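Local coordinates for protein proteasome chaperone 3 (Saccharomyces cerevisiae, PDB 2Z5B) that pairs with POC4 as a heterodimeric chaperone that binds proteasome precursors and assists formation of the alpha-ring during 20S proteasome assembly, at residues Phe6-Pro11 against Leu166-Lys171; Leu27-Thr32 against Ile38-Arg43; Tyr95-Lys100 against Pro107-Val112; Val111-Ile116 against Leu141-Ser146; Arg121-Pro126 against Cys172-Tyr177. One frame throughout, in Å; residues are numbered along the deposited sequence.

In the fold
Contact 1 opens first, on strand 3-9, and closes only in helix 162-176, so that the loop it draws shut takes in nearly the whole chain. Contact 2 follows at once as a local hairpin nested inside it, pairing strands 26-33 and 38-44. Contact 3, also nested, sets strand 95-99 against the beginning of helix 109-124, and contact 4 starts on V111 and V112, where contact 3 ends, to bring that helix onto the central strand 140-145. Contact 5 joins the ends of the two long helices; it crosses contacts 1 and 4, its segments alternating with theirs. Together they bind a mixed sheet to the helix pair on one face.

Contact 1: residues Phe6-Pro11 against Leu166-Lys171; sequences FQTHLP and LVFVLK
Where one of the two edge strands of this chain's sheet, 3-9, runs out into a loop, T8, H9, L10 and P11 gather round F168 of helix 162-176. The F168 ring is sent out toward them by an extended first torsion, CG anti to the backbone N (chi1 179°). P11 sets its CD over the centre of one face in a CH-pi contact, 3.6 Å from the ring centroid and only 5° off the ring normal, while CG leans toward F168 CD1 at 3.7 Å. The other partners approach obliquely. L10 CD2 reaches F168 CD2 at 3.7 Å, and T8, whose side chain points against that of F168, brings CG2 to 3.7 Å from F168 CZ. H9 O, also oblique to the ring, lies 3.3 Å from F168 CZ. In the fold this is a helix packed over the margin of an alpha/beta sheet, with L27 of the next strand also touching the ring. With an alanine here, P11 would probably lose the face it lies on and a gap would open between T8, L10 and the helix. T8 OG1 makes a weak hydrogen bond to H9 O, 3.5 Å away in its own strand.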
# COMPACT_ATOMS: atom_id res chain seq x y z
N PHE B 6 10.39 7.85 -0.09
CA PHE B 6 11.86 7.83 0.06
C PHE B 6 12.41 6.91 -1.01
O PHE B 6 11.94 5.78 -1.16
CB PHE B 6 12.27 7.31 1.44
CG PHE B 6 13.73 7.57 1.80
CD1 PHE B 6 14.12 8.78 2.36
CD2 PHE B 6 14.70 6.58 1.60
CE1 PHE B 6 15.46 9.02 2.70
CE2 PHE B 6 16.04 6.80 1.95
CZ PHE B 6 16.42 8.04 2.50
N GLN B 7 13.40 7.41 -1.73
CA GLN B 7 14.00 6.66 -2.82
C GLN B 7 15.50 6.58 -2.57
O GLN B 7 16.17 7.60 -2.33
CB GLN B 7 13.71 7.34 -4.17
CG GLN B 7 14.42 6.70 -5.37
CD GLN B 7 13.85 5.35 -5.79
OE1 GLN B 7 12.77 5.27 -6.38
NE2 GLN B 7 14.61 4.28 -5.53
N THR B 8 16.01 5.36 -2.63
CA THR B 8 17.44 5.13 -2.52
C THR B 8 17.81 3.88 -3.29
O THR B 8 17.08 3.47 -4.20
CB THR B 8 17.90 5.09 -1.03
OG1 THR B 8 19.32 4.90 -0.99
CG2 THR B 8 17.19 3.97 -0.27
N HIS B 9 18.96 3.30 -2.96
CA HIS B 9 19.45 2.07 -3.55
C HIS B 9 19.91 1.15 -2.43
O HIS B 9 20.42 1.63 -1.42
CB HIS B 9 20.63 2.36 -4.50
CG HIS B 9 20.24 3.20 -5.68
ND1 HIS B 9 20.07 4.57 -5.60
CD2 HIS B 9 19.99 2.87 -6.97
CE1 HIS B 9 19.73 5.04 -6.79
NE2 HIS B 9 19.67 4.03 -7.63
N LEU B 10 19.70 -0.15 -2.56
CA LEU B 10 20.21 -1.08 -1.55
C LEU B 10 21.74 -1.01 -1.50
O LEU B 10 22.38 -0.85 -2.54
CB LEU B 10 19.71 -2.51 -1.79
CG LEU B 10 18.29 -2.87 -1.37
CD1 LEU B 10 17.99 -4.32 -1.71
CD2 LEU B 10 18.07 -2.63 0.12
N PRO B 11 22.33 -1.09 -0.29
CA PRO B 11 23.78 -0.98 -0.08
C PRO B 11 24.62 -1.85 -1.03
O PRO B 11 24.13 -2.88 -1.51
CB PRO B 11 23.96 -1.44 1.37
CG PRO B 11 22.69 -1.06 2.02
CD PRO B 11 21.62 -1.28 0.99
N LEU B 166 17.60 -5.69 6.90
CA LEU B 166 16.46 -5.28 7.73
C LEU B 166 16.66 -3.89 8.32
O LEU B 166 15.75 -3.04 8.26
CB LEU B 166 16.18 -6.29 8.86
CG LEU B 166 15.08 -5.91 9.85
CD1 LEU B 166 13.71 -5.81 9.15
CD2 LEU B 166 15.01 -6.88 11.02
N VAL B 167 17.84 -3.65 8.88
CA VAL B 167 18.15 -2.37 9.48
C VAL B 167 18.11 -1.23 8.44
O VAL B 167 17.60 -0.17 8.73
CB VAL B 167 19.49 -2.40 10.27
CG1 VAL B 167 19.89 -1.01 10.78
CG2 VAL B 167 19.35 -3.35 11.45
N PHE B 168 18.65 -1.48 7.26
CA PHE B 168 18.65 -0.47 6.19
C PHE B 168 17.23 -0.08 5.77
O PHE B 168 16.94 1.11 5.62
CB PHE B 168 19.42 -0.98 4.97
CG PHE B 168 19.43 0.00 3.83
CD1 PHE B 168 20.32 1.08 3.84
CD2 PHE B 168 18.56 -0.15 2.76
CE1 PHE B 168 20.34 1.99 2.78
CE2 PHE B 168 18.57 0.76 1.69
CZ PHE B 168 19.47 1.82 1.71
N VAL B 169 16.37 -1.07 5.55
CA VAL B 169 14.98 -0.82 5.20
C VAL B 169 14.25 -0.06 6.31
O VAL B 169 13.52 0.90 6.02
CB VAL B 169 14.22 -2.12 4.80
CG1 VAL B 169 12.73 -1.82 4.53
CG2 VAL B 169 14.85 -2.74 3.55
N LEU B 170 14.46 -0.46 7.57
CA LEU B 170 13.89 0.29 8.70
C LEU B 170 14.35 1.76 8.72
O LEU B 170 13.53 2.65 8.88
CB LEU B 170 14.22 -0.38 10.05
CG LEU B 170 13.49 -1.68 10.43
CD1 LEU B 170 13.94 -2.25 11.80
CD2 LEU B 170 11.98 -1.49 10.42
N LYS B 171 15.65 1.98 8.53
CA LYS B 171 16.18 3.35 8.40
C LYS B 171 15.51 4.14 7.26
O LYS B 171 15.21 5.30 7.42
CB LYS B 171 17.69 3.30 8.16
CG LYS B 171 18.34 4.67 8.18
CD LYS B 171 19.87 4.58 8.10
CE LYS B 171 20.46 5.95 7.75
NZ LYS B 171 20.03 6.97 8.74

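Contact 2: residues Leu27-Thr32 against Ile38-Arg43; sequences LYVQAT and ILLQIR
Q41 faces Q30 across two antiparallel strands, and its side chain can be followed outward atom by atom. CB passes Q30 O at 3.7 Å. CG, anti to the carbonyl carbon (chi1 -70°), passes Q30 OE1, and the chain runs on extended through CD to the amide. There NE2 donates to Q30 OE1 over 3.0 Å; the acceptor lies nearly in the amide plane of Q41, while NE2 stands above the carbonyl plane of Q30, the two amides being turned 67° apart. OE1 is gripped side-on by R43, whose NE and NH2 both donate to it, at 2.8 Å each, from within the guanidinium plane. The strands form a beta hairpin, with Y28-R43, Q30-Q41 and T32-L39 as its hydrogen-bonded pairs. A leucine in place of Q41 would probably leave R43 without this acceptor and Q30 OE1 without this donor. Both ends of the amide also bond to the POC4 chain, NE2 to T29 OG1 and OE1 to S42 OG of that subunit. Q30 NE2 donates to T32 OG1 and bonds S3 OG, and a water links Q30 OE1, T32 OG1 and L39 O. On the other face V29 CG1 presses tightly on L40 CD1, 3.5 Å away.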
# COMPACT_ATOMS: atom_id res chain seq x y z
N LEU B 27 15.62 1.07 -4.24
CA LEU B 27 14.62 0.80 -3.20
C LEU B 27 13.73 2.02 -3.07
O LEU B 27 14.21 3.14 -2.89
CB LEU B 27 15.26 0.46 -1.84
CG LEU B 27 14.28 -0.05 -0.76
CD1 LEU B 27 13.89 -1.50 -1.00
CD2 LEU B 27 14.83 0.11 0.66
N TYR B 28 12.42 1.79 -3.21
CA TYR B 28 11.43 2.87 -3.12
C TYR B 28 10.38 2.57 -2.07
O TYR B 28 9.74 1.51 -2.09
CB TYR B 28 10.77 3.13 -4.47
CG TYR B 28 9.73 4.23 -4.41
CD1 TYR B 28 10.10 5.57 -4.31
CD2 TYR B 28 8.36 3.92 -4.43
CE1 TYR B 28 9.14 6.58 -4.23
CE2 TYR B 28 7.40 4.92 -4.35
CZ TYR B 28 7.80 6.24 -4.25
OH TYR B 28 6.86 7.23 -4.17
N VAL B 29 10.25 3.49 -1.13
CA VAL B 29 9.27 3.35 -0.08
C VAL B 29 8.28 4.49 -0.21
O VAL B 29 8.66 5.64 -0.53
CB VAL B 29 9.94 3.31 1.29
CG1 VAL B 29 8.94 3.11 2.36
CG2 VAL B 29 10.97 2.15 1.34
N GLN B 30 7.01 4.16 -0.01
CA GLN B 30 5.95 5.18 0.02
C GLN B 30 4.88 4.76 1.00
O GLN B 30 4.63 3.54 1.21
CB GLN B 30 5.37 5.42 -1.38
CG GLN B 30 4.32 6.58 -1.47
CD GLN B 30 2.93 6.17 -1.01
OE1 GLN B 30 2.61 4.98 -0.91
NE2 GLN B 30 2.09 7.16 -0.71
N ALA B 31 4.28 5.74 1.66
CA ALA B 31 3.24 5.45 2.63
C ALA B 31 2.13 6.47 2.58
O ALA B 31 2.37 7.70 2.49
CB ALA B 31 3.83 5.37 4.02
N THR B 32 0.90 5.96 2.62
CA THR B 32 -0.29 6.78 2.81
C THR B 32 -0.90 6.41 4.16
O THR B 32 -1.04 5.23 4.48
CB THR B 32 -1.32 6.54 1.68
OG1 THR B 32 -0.65 6.48 0.42
CG2 THR B 32 -2.35 7.69 1.64
N ILE B 38 -2.22 2.26 7.96
CA ILE B 38 -1.24 2.89 7.11
C ILE B 38 -1.01 1.92 5.97
O ILE B 38 -0.96 0.70 6.18
CB ILE B 38 0.05 3.24 7.87
CG1 ILE B 38 -0.22 4.47 8.78
CG2 ILE B 38 1.18 3.55 6.90
CD1 ILE B 38 0.65 4.58 9.97
N LEU B 39 -0.92 2.45 4.75
CA LEU B 39 -0.59 1.61 3.60
C LEU B 39 0.83 1.91 3.18
O LEU B 39 1.11 3.01 2.69
CB LEU B 39 -1.58 1.83 2.44
CG LEU B 39 -1.31 1.12 1.09
CD1 LEU B 39 -1.31 -0.40 1.28
CD2 LEU B 39 -2.35 1.52 0.08
N LEU B 40 1.72 0.94 3.36
CA LEU B 40 3.14 1.08 3.06
C LEU B 40 3.54 0.27 1.83
O LEU B 40 3.21 -0.93 1.73
CB LEU B 40 4.00 0.63 4.27
CG LEU B 40 5.52 0.65 4.10
CD1 LEU B 40 6.02 2.09 3.97
CD2 LEU B 40 6.18 -0.03 5.31
N GLN B 41 4.24 0.93 0.90
CA GLN B 41 4.83 0.26 -0.26
C GLN B 41 6.32 0.14 -0.05
O GLN B 41 6.97 1.11 0.35
CB GLN B 41 4.63 1.05 -1.55
CG GLN B 41 3.20 1.12 -2.06
CD GLN B 41 3.15 1.86 -3.36
OE1 GLN B 41 3.38 1.29 -4.43
NE2 GLN B 41 2.85 3.14 -3.29
N ILE B 42 6.87 -1.05 -0.32
CA ILE B 42 8.33 -1.20 -0.40
C ILE B 42 8.70 -1.89 -1.71
O ILE B 42 8.58 -3.11 -1.84
CB ILE B 42 8.94 -1.99 0.77
CG1 ILE B 42 8.32 -1.53 2.11
CG2 ILE B 42 10.45 -1.79 0.78
CD1 ILE B 42 8.66 -2.42 3.29
N ARG B 43 9.15 -1.11 -2.67
CA ARG B 43 9.39 -1.62 -4.01
C ARG B 43 10.87 -1.78 -4.32
O ARG B 43 11.69 -0.93 -3.98
CB ARG B 43 8.77 -0.69 -5.04
CG ARG B 43 7.25 -0.63 -4.98
CD ARG B 43 6.76 0.13 -6.17
NE ARG B 43 5.31 0.35 -6.17
CZ ARG B 43 4.57 0.36 -7.27
NH1 ARG B 43 5.14 0.09 -8.45
NH2 ARG B 43 3.25 0.60 -7.19
O HOH W 1 0.24 3.97 -0.02

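Contact 3: residues Tyr95-Lys100 against Pro107-Val112; sequences YQVVTK and PKVPVV
V97, on the strand 95-99, meets V109 and P110 near the beginning of helix 109-124, and every touch between them is apolar. The two methyls of V97 divide the work. CG1, anti to the backbone N (chi1 177°), goes to V109 CG1 at 4.2 Å, the two valines meeting at an oblique angle. CG2, on the side of the backbone N, rests against the proline instead, 3.9 Å from P110 CA and 4.1 Å from P110 CB, with the two side chains at about a right angle. V97 also touches C113 one turn further along the helix, and V109 reaches Y52 on the neighbouring strand 50-56. Polar contacts lie at the margins and do not cross between the segments: K100 forms a salt bridge with E53 and a hydrogen bond to L88 O of the POC4 chain, while K108 pairs with D106. With no hydrogen bond or salt bridge between the segments, this contact rests on apolar packing alone, with V109 buried and P110 exposed.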
# COMPACT_ATOMS: atom_id res chain seq x y z
N TYR B 95 1.90 -9.32 17.20
CA TYR B 95 1.07 -9.00 16.05
C TYR B 95 0.62 -10.26 15.32
O TYR B 95 1.21 -11.34 15.45
CB TYR B 95 1.82 -8.08 15.07
CG TYR B 95 2.21 -6.75 15.66
CD1 TYR B 95 3.37 -6.63 16.43
CD2 TYR B 95 1.43 -5.61 15.46
CE1 TYR B 95 3.73 -5.43 16.99
CE2 TYR B 95 1.80 -4.40 16.01
CZ TYR B 95 2.96 -4.32 16.78
OH TYR B 95 3.33 -3.13 17.33
N GLN B 96 -0.46 -10.10 14.57
CA GLN B 96 -0.95 -11.09 13.64
C GLN B 96 -0.53 -10.62 12.24
O GLN B 96 -0.86 -9.50 11.84
CB GLN B 96 -2.48 -11.18 13.76
CG GLN B 96 -3.15 -12.23 12.88
CD GLN B 96 -4.68 -12.15 12.92
OE1 GLN B 96 -5.34 -13.02 13.50
NE2 GLN B 96 -5.24 -11.10 12.32
N VAL B 97 0.24 -11.45 11.54
CA VAL B 97 0.62 -11.17 10.16
C VAL B 97 -0.17 -12.07 9.21
O VAL B 97 -0.02 -13.29 9.23
CB VAL B 97 2.13 -11.35 9.91
CG1 VAL B 97 2.47 -11.12 8.42
CG2 VAL B 97 2.94 -10.41 10.80
N VAL B 98 -1.02 -11.45 8.40
CA VAL B 98 -1.83 -12.19 7.42
C VAL B 98 -1.36 -11.87 6.00
O VAL B 98 -1.27 -10.71 5.60
CB VAL B 98 -3.34 -11.87 7.57
CG1 VAL B 98 -4.17 -12.66 6.55
CG2 VAL B 98 -3.81 -12.18 8.97
N THR B 99 -1.07 -12.93 5.26
CA THR B 99 -0.64 -12.85 3.89
C THR B 99 -1.86 -12.69 2.99
O THR B 99 -2.74 -13.57 2.95
CB THR B 99 0.14 -14.12 3.50
OG1 THR B 99 1.24 -14.29 4.40
CG2 THR B 99 0.67 -14.03 2.08
N LYS B 100 -1.92 -11.56 2.29
CA LYS B 100 -3.02 -11.28 1.36
C LYS B 100 -2.62 -11.64 -0.07
O LYS B 100 -3.47 -12.00 -0.89
CB LYS B 100 -3.49 -9.82 1.45
CG LYS B 100 -3.91 -9.35 2.83
CD LYS B 100 -5.10 -10.17 3.37
CE LYS B 100 -5.57 -9.64 4.70
NZ LYS B 100 -6.49 -8.48 4.54
N PRO B 107 9.47 -17.56 6.63
CA PRO B 107 9.83 -17.26 8.02
C PRO B 107 10.34 -15.83 8.22
O PRO B 107 10.24 -15.29 9.31
CB PRO B 107 10.95 -18.27 8.32
CG PRO B 107 11.48 -18.67 6.98
CD PRO B 107 10.29 -18.64 6.06
N LYS B 108 10.89 -15.22 7.17
CA LYS B 108 11.45 -13.87 7.29
C LYS B 108 10.40 -12.77 7.26
O LYS B 108 10.69 -11.64 7.66
CB LYS B 108 12.54 -13.60 6.24
CG LYS B 108 13.78 -14.50 6.34
CD LYS B 108 13.69 -15.73 5.43
CE LYS B 108 13.81 -15.37 3.93
NZ LYS B 108 13.39 -16.49 3.03
N VAL B 109 9.18 -13.08 6.80
CA VAL B 109 8.12 -12.05 6.67
C VAL B 109 7.55 -11.53 8.00
O VAL B 109 7.60 -10.32 8.25
CB VAL B 109 6.99 -12.48 5.68
CG1 VAL B 109 5.76 -11.61 5.86
CG2 VAL B 109 7.49 -12.40 4.25
N PRO B 110 7.00 -12.42 8.87
CA PRO B 110 6.48 -11.90 10.14
C PRO B 110 7.53 -11.17 10.97
O PRO B 110 7.18 -10.35 11.82
CB PRO B 110 6.02 -13.16 10.88
CG PRO B 110 6.71 -14.30 10.20
CD PRO B 110 6.81 -13.88 8.77
N VAL B 111 8.81 -11.46 10.73
CA VAL B 111 9.87 -10.74 11.45
C VAL B 111 9.98 -9.31 10.92
O VAL B 111 9.94 -8.36 11.70
CB VAL B 111 11.24 -11.52 11.48
CG1 VAL B 111 11.00 -13.03 11.57
CG2 VAL B 111 12.13 -11.19 10.30
N VAL B 112 10.07 -9.18 9.59
CA VAL B 112 10.15 -7.88 8.93
C VAL B 112 8.93 -7.03 9.25
O VAL B 112 9.05 -5.88 9.68
CB VAL B 112 10.33 -8.04 7.40
CG1 VAL B 112 10.18 -6.71 6.69
CG2 VAL B 112 11.69 -8.65 7.08

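Contact 4: residues Val111-Ile116 against Leu141-Ser146; sequences VVCVQI and LLISMS
No ring or amide lies between I116 and its partners L141 and I143; the contact is made by branched aliphatic chains and one sulfur, and alongside, V112 and M145 both pack on W150. I116 does most of the touching with its CG2 methyl. From helix 109-124 it reaches L141 CD2 at 3.7 Å, the two side chains crossing at about a right angle, and I143 CD1 at 4.0 Å. I143 can serve two helix residues because its chain is stretched: CG1 stands beside the backbone N (chi1 -54°) and an extended second torsion (169°) pushes CD1 out to the helix. One turn earlier on the same helix, C113 SG lies 4.1 Å from that same CD1, so the tip of I143 is shared between C113 and I116, three residues apart. All four residues are buried, and no hydrogen bond passes between the segments. The alternate residues of the strand serve the other face of the sheet, where L142 packs on Y62 of the POC4 chain and S144 bonds to the same tyrosine. The axes of the short segments 111-116 and 141-145 approach to 10.1 Å, at 130° between their directions, the spacing of a helix layered on a beta sheet, and here it forms the centre of an alpha/beta sandwich whose opposite face is turned to the partner subunit.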
# COMPACT_ATOMS: atom_id res chain seq x y z
N VAL B 111 8.81 -11.46 10.73
CA VAL B 111 9.87 -10.74 11.45
C VAL B 111 9.98 -9.31 10.92
O VAL B 111 9.94 -8.36 11.70
CB VAL B 111 11.24 -11.52 11.48
CG1 VAL B 111 11.00 -13.03 11.57
CG2 VAL B 111 12.13 -11.19 10.30
N VAL B 112 10.07 -9.18 9.59
CA VAL B 112 10.15 -7.88 8.93
C VAL B 112 8.93 -7.03 9.25
O VAL B 112 9.05 -5.88 9.68
CB VAL B 112 10.33 -8.04 7.40
CG1 VAL B 112 10.18 -6.71 6.69
CG2 VAL B 112 11.69 -8.65 7.08
N CYS B 113 7.75 -7.62 9.06
CA CYS B 113 6.46 -6.95 9.32
C CYS B 113 6.27 -6.45 10.74
O CYS B 113 5.79 -5.33 10.93
CB CYS B 113 5.30 -7.86 8.92
SG CYS B 113 5.21 -8.12 7.18
N VAL B 114 6.62 -7.26 11.73
CA VAL B 114 6.49 -6.84 13.12
C VAL B 114 7.46 -5.70 13.43
O VAL B 114 7.12 -4.77 14.15
CB VAL B 114 6.69 -8.02 14.12
CG1 VAL B 114 7.16 -7.52 15.49
CG2 VAL B 114 5.40 -8.82 14.25
N GLN B 115 8.66 -5.77 12.86
CA GLN B 115 9.68 -4.76 13.12
C GLN B 115 9.23 -3.44 12.50
O GLN B 115 9.33 -2.38 13.14
CB GLN B 115 11.06 -5.19 12.61
CG GLN B 115 11.77 -6.26 13.51
CD GLN B 115 12.00 -5.79 14.94
OE1 GLN B 115 12.15 -4.59 15.21
NE2 GLN B 115 12.01 -6.74 15.87
N ILE B 116 8.69 -3.52 11.29
CA ILE B 116 8.12 -2.32 10.65
C ILE B 116 6.96 -1.79 11.49
O ILE B 116 6.91 -0.59 11.79
CB ILE B 116 7.71 -2.60 9.17
CG1 ILE B 116 8.96 -2.89 8.35
CG2 ILE B 116 6.95 -1.40 8.57
CD1 ILE B 116 8.71 -3.35 6.94
N LEU B 141 -1.54 -2.12 9.87
CA LEU B 141 -0.60 -1.77 8.82
C LEU B 141 -0.71 -2.75 7.67
O LEU B 141 -0.58 -3.97 7.85
CB LEU B 141 0.84 -1.71 9.37
CG LEU B 141 2.07 -1.41 8.51
CD1 LEU B 141 1.98 -0.10 7.71
CD2 LEU B 141 3.31 -1.39 9.40
N LEU B 142 -0.94 -2.21 6.48
CA LEU B 142 -0.97 -2.99 5.25
C LEU B 142 0.34 -2.74 4.51
O LEU B 142 0.69 -1.58 4.24
CB LEU B 142 -2.20 -2.56 4.44
CG LEU B 142 -3.00 -3.43 3.47
CD1 LEU B 142 -3.16 -4.86 3.92
CD2 LEU B 142 -4.38 -2.80 3.24
N ILE B 143 1.09 -3.80 4.24
CA ILE B 143 2.41 -3.68 3.60
C ILE B 143 2.43 -4.41 2.27
O ILE B 143 2.24 -5.62 2.22
CB ILE B 143 3.60 -4.19 4.50
CG1 ILE B 143 3.58 -3.50 5.86
CG2 ILE B 143 4.95 -3.94 3.78
CD1 ILE B 143 4.54 -4.10 6.93
N SER B 144 2.65 -3.66 1.20
CA SER B 144 2.86 -4.27 -0.10
C SER B 144 4.33 -4.13 -0.43
O SER B 144 4.89 -3.03 -0.37
CB SER B 144 2.00 -3.60 -1.17
OG SER B 144 0.62 -3.79 -0.93
N MET B 145 4.97 -5.24 -0.78
CA MET B 145 6.41 -5.21 -1.01
C MET B 145 6.90 -6.23 -2.03
O MET B 145 6.17 -7.15 -2.39
CB MET B 145 7.17 -5.37 0.33
CG MET B 145 6.89 -6.66 1.11
SD MET B 145 7.73 -6.63 2.74
CE MET B 145 9.16 -5.67 2.35
N SER B 146 8.14 -6.04 -2.50
CA SER B 146 8.83 -7.04 -3.33
C SER B 146 9.44 -8.11 -2.43
O SER B 146 10.27 -7.81 -1.57
CB SER B 146 9.93 -6.38 -4.15
OG SER B 146 10.81 -7.35 -4.72

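Contact 5: residues Arg121-Pro126 against Cys172-Tyr177; sequences RRVILP and CIKDMY
I124 and I173 cross at about a right angle where helices 109-124 and 162-176 come to their ends, with I124 CD1 touching I173 CG2 at 3.9 Å. The two branches of I124 go separate ways. CG1 stands beside the backbone N (chi1 -64°) and leads CD1 to I173, whereas CG2, anti to that nitrogen, turns to the backbone of Y177 and comes to 4.0 Å from its carbonyl O. A second right-angled crossing flanks the first: V123 CG1 meets K174 CD at 4.1 Å. K174 runs out extended and bends only at its last torsion, so it is the aliphatic length of the lysine that meets the valine. No hydrogen bond joins the segments, and the contact passes from the buried isoleucine pair to the exposed K174 and Y177. Both helices finish here in distinct ways. The first has a wider pi-type turn at 121-124 before L125 leaves helical geometry, followed by a cis peptide bond before P126. The second closes in a Schellman motif, with Y177 at positive phi (73°) and its N bonded to K174 O at 2.9 Å. L119 of helix 109-124 touches both isoleucines, and A178 packs against them from the C-terminal end. On the sheet side, I173 and M176 also touch V29 of strand 26-33.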
# COMPACT_ATOMS: atom_id res chain seq x y z
N ARG B 121 4.69 2.22 15.59
CA ARG B 121 4.09 2.43 16.92
C ARG B 121 4.94 3.23 17.90
O ARG B 121 4.45 4.16 18.54
CB ARG B 121 3.70 1.10 17.56
CG ARG B 121 2.77 0.26 16.70
CD ARG B 121 1.95 -0.70 17.52
NE ARG B 121 0.88 -0.04 18.27
CZ ARG B 121 -0.04 -0.69 18.97
NH1 ARG B 121 -0.05 -2.02 19.01
NH2 ARG B 121 -0.98 -0.01 19.62
N ARG B 122 6.22 2.87 18.01
CA ARG B 122 7.08 3.42 19.06
C ARG B 122 7.83 4.68 18.63
O ARG B 122 8.16 5.53 19.46
CB ARG B 122 8.06 2.34 19.54
CG ARG B 122 7.40 1.03 19.97
CD ARG B 122 8.37 0.08 20.66
NE ARG B 122 9.45 -0.38 19.77
CZ ARG B 122 9.79 -1.66 19.58
NH1 ARG B 122 9.16 -2.63 20.23
NH2 ARG B 122 10.77 -1.97 18.75
N VAL B 123 8.09 4.80 17.33
CA VAL B 123 8.93 5.88 16.80
C VAL B 123 8.17 6.86 15.90
O VAL B 123 8.00 8.03 16.25
CB VAL B 123 10.18 5.32 16.08
CG1 VAL B 123 11.01 6.44 15.44
CG2 VAL B 123 11.03 4.49 17.03
N ILE B 124 7.69 6.38 14.75
CA ILE B 124 7.15 7.26 13.70
C ILE B 124 5.90 8.01 14.15
O ILE B 124 5.80 9.22 13.98
CB ILE B 124 6.91 6.49 12.38
CG1 ILE B 124 8.24 5.98 11.83
CG2 ILE B 124 6.20 7.38 11.36
CD1 ILE B 124 8.13 4.70 11.05
N LEU B 125 4.95 7.27 14.70
CA LEU B 125 3.79 7.89 15.33
C LEU B 125 4.10 8.02 16.84
O LEU B 125 4.19 7.00 17.54
CB LEU B 125 2.54 7.02 15.09
CG LEU B 125 2.32 6.39 13.70
CD1 LEU B 125 1.54 5.08 13.79
CD2 LEU B 125 1.63 7.34 12.72
N PRO B 126 4.36 9.25 17.35
CA PRO B 126 4.56 10.56 16.72
C PRO B 126 6.05 10.89 16.58
O PRO B 126 6.88 10.32 17.28
CB PRO B 126 3.92 11.51 17.73
CG PRO B 126 4.04 10.81 19.07
CD PRO B 126 4.41 9.36 18.82
N CYS B 172 15.29 3.50 6.12
CA CYS B 172 14.64 4.16 4.98
C CYS B 172 13.22 4.62 5.34
O CYS B 172 12.81 5.74 5.03
CB CYS B 172 14.60 3.20 3.78
SG CYS B 172 16.20 2.88 3.03
N ILE B 173 12.50 3.76 6.06
CA ILE B 173 11.12 4.03 6.46
C ILE B 173 11.08 5.20 7.45
O ILE B 173 10.25 6.10 7.30
CB ILE B 173 10.42 2.76 7.01
CG1 ILE B 173 10.24 1.74 5.88
CG2 ILE B 173 9.07 3.11 7.66
CD1 ILE B 173 10.05 0.30 6.34
N LYS B 174 11.99 5.18 8.43
CA LYS B 174 12.17 6.29 9.38
C LYS B 174 12.60 7.60 8.70
O LYS B 174 12.12 8.68 9.08
CB LYS B 174 13.17 5.90 10.48
CG LYS B 174 13.35 6.95 11.60
CD LYS B 174 14.16 6.40 12.78
CE LYS B 174 14.69 7.52 13.66
NZ LYS B 174 15.79 8.28 13.00
N ASP B 175 13.48 7.51 7.70
CA ASP B 175 13.98 8.69 7.00
C ASP B 175 12.92 9.34 6.11
O ASP B 175 12.95 10.54 5.86
CB ASP B 175 15.24 8.36 6.19
CG ASP B 175 16.47 8.22 7.07
OD1 ASP B 175 16.45 8.68 8.24
OD2 ASP B 175 17.47 7.65 6.58
N MET B 176 11.95 8.53 5.69
CA MET B 176 10.75 9.01 5.05
C MET B 176 10.01 10.02 5.94
O MET B 176 9.44 10.99 5.44
CB MET B 176 9.86 7.81 4.74
CG MET B 176 8.66 8.08 3.90
SD MET B 176 8.09 6.56 3.09
CE MET B 176 7.40 5.64 4.45
N TYR B 177 10.12 9.81 7.26
CA TYR B 177 9.20 10.28 8.34
C TYR B 177 7.91 9.43 8.29
O TYR B 177 6.78 9.93 8.35
CB TYR B 177 8.99 11.79 8.31
CG TYR B 177 10.29 12.58 8.46
CD1 TYR B 177 11.54 11.94 8.42
CD2 TYR B 177 10.28 13.97 8.59
CE1 TYR B 177 12.73 12.66 8.53
CE2 TYR B 177 11.49 14.70 8.69
CZ TYR B 177 12.70 14.03 8.67
OH TYR B 177 13.90 14.72 8.78